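Local coordinates for protein HTH-type transcriptional regulator LysG (Mycobacterium tuberculosis, PDB 3ISP) that probably activates expression of the exporter LysE and represses its own gene, acting as a homodimeric, DNA-binding transcription factor of the LysR family, at residues V48-L52 with A64-L68. Numbering follows the deposited sequence.
Sequences VGQVL and AGIPL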
loop_
_atom_site.group_PDB
_atom_site.type_symbol
_atom_site.label_atom_id
_atom_site.label_comp_id
_atom_site.label_asym_id
_atom_site.label_seq_id
_atom_site.Cartn_x
_atom_site.Cartn_y
_atom_site.Cartn_z
ATOM N N VAL A 48 -1.810 3.672 29.096
ATOM C CA VAL A 48 -0.804 4.001 28.096
ATOM C C VAL A 48 -1.153 5.249 27.297
ATOM O O VAL A 48 -0.289 5.884 26.694
ATOM C CB VAL A 48 -0.569 2.805 27.181
ATOM C CG1 VAL A 48 -0.682 3.200 25.727
ATOM C CG2 VAL A 48 0.769 2.165 27.506
ATOM N N GLY A 49 -2.430 5.598 27.304
ATOM C CA GLY A 49 -2.861 6.880 26.788
ATOM C C GLY A 49 -3.114 6.875 25.304
ATOM O O GLY A 49 -3.261 7.932 24.696
ATOM N N GLN A 50 -3.189 5.678 24.735
ATOM C CA GLN A 50 -3.304 5.490 23.292
ATOM C C GLN A 50 -4.392 4.479 22.967
ATOM O O GLN A 50 -4.665 3.559 23.732
ATOM C CB GLN A 50 -1.985 4.968 22.727
ATOM C CG GLN A 50 -0.779 5.790 23.082
ATOM C CD GLN A 50 -0.422 6.805 22.019
ATOM O OE1 GLN A 50 -0.865 6.717 20.864
ATOM N NE2 GLN A 50 0.401 7.773 22.398
ATOM N N VAL A 51 -5.022 4.642 21.825
ATOM C CA VAL A 51 -5.903 3.601 21.369
ATOM C C VAL A 51 -4.986 2.504 20.833
ATOM O O VAL A 51 -3.994 2.809 20.160
ATOM C CB VAL A 51 -6.869 4.147 20.321
ATOM C CG1 VAL A 51 -7.478 3.027 19.500
ATOM C CG2 VAL A 51 -7.939 4.966 21.015
ATOM N N LEU A 52 -5.304 1.243 21.146
ATOM C CA LEU A 52 -4.398 0.124 20.880
ATOM C C LEU A 52 -4.928 -0.914 19.891
ATOM O O LEU A 52 -4.154 -1.661 19.279
ATOM C CB LEU A 52 -4.019 -0.567 22.185
ATOM C CG LEU A 52 -3.210 0.285 23.156
ATOM C CD1 LEU A 52 -3.003 -0.436 24.471
ATOM C CD2 LEU A 52 -1.886 0.663 22.542
ATOM N N ALA A 64 0.447 1.957 17.683
ATOM C CA ALA A 64 0.960 2.128 19.034
ATOM C C ALA A 64 0.771 0.875 19.852
ATOM O O ALA A 64 1.332 0.740 20.931
ATOM C CB ALA A 64 0.309 3.306 19.715
ATOM N N GLY A 65 -0.028 -0.040 19.339
ATOM C CA GLY A 65 -0.271 -1.290 20.033
ATOM C C GLY A 65 0.740 -2.365 19.671
ATOM O O GLY A 65 0.798 -3.405 20.320
ATOM N N ILE A 66 1.529 -2.125 18.629
ATOM C CA ILE A 66 2.568 -3.074 18.243
ATOM C C ILE A 66 3.518 -3.388 19.404
ATOM O O ILE A 66 3.673 -4.543 19.774
ATOM C CB ILE A 66 3.364 -2.607 16.993
ATOM C CG1 ILE A 66 2.754 -3.187 15.710
ATOM C CG2 ILE A 66 4.816 -3.043 17.082
ATOM C CD1 ILE A 66 1.565 -2.426 15.169
ATOM N N PRO A 67 4.145 -2.362 19.990
ATOM C CA PRO A 67 5.091 -2.605 21.084
ATOM C C PRO A 67 4.509 -3.389 22.273
ATOM O O PRO A 67 5.215 -4.205 22.856
ATOM C CB PRO A 67 5.488 -1.196 21.513
ATOM C CG PRO A 67 5.289 -0.370 20.286
ATOM C CD PRO A 67 4.087 -0.938 19.618
ATOM N N LEU A 68 3.255 -3.160 22.637
ATOM C CA LEU A 68 2.654 -3.948 23.707
ATOM C C LEU A 68 2.321 -5.366 23.239
ATOM O O LEU A 68 2.215 -6.282 24.043
ATOM C CB LEU A 68 1.398 -3.272 24.262
ATOM C CG LEU A 68 1.403 -1.772 24.577
ATOM C CD1 LEU A 68 0.218 -1.447 25.485
ATOM C CD2 LEU A 68 2.705 -1.310 25.213
#
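Apolar packing without a direct hydrogen bond joins the loop that follows helix 34-48 to the start of helix 66-82, the two ends of the wing hairpin 53-54/60-61 in the DNA-binding domain. Just after helix 34-48, Gly49 takes a positive phi, a conformation that costs a residue without a side chain little. Leu52 makes the central contact: its CD2 lies 3.6 Å from Gly65 CA and 3.6 Å from Ala64 O, while its CD1 meets Leu68 CD1 at 3.5 Å. The backbones come close here, with Leu52 CA 4.4 Å from Gly65 CA; a CB on residue 65 would clash with Leu52 O, so glycine suits the site. Ala64 is small enough to sit beside the loop, its CB 3.8 Å from Gln50 OE1. At the end of the helix, Val48 CG2 approaches Leu68 CD1 at 4.2 Å, and buried Leu68 continues into the core against Leu44, Leu11 and Leu14. Thr62 pairs with Leu52 through the backbone, and its OG1 bonds to Val51 O and, weakly, to Gly65 N, bridging the segments; Met86 of the second subunit packs on Val48, Gln50 and Leu68. Such closure at the wing's base, leading into the long linker helix, is characteristic of the winged helix-turn-helix domain of LysR-type regulators.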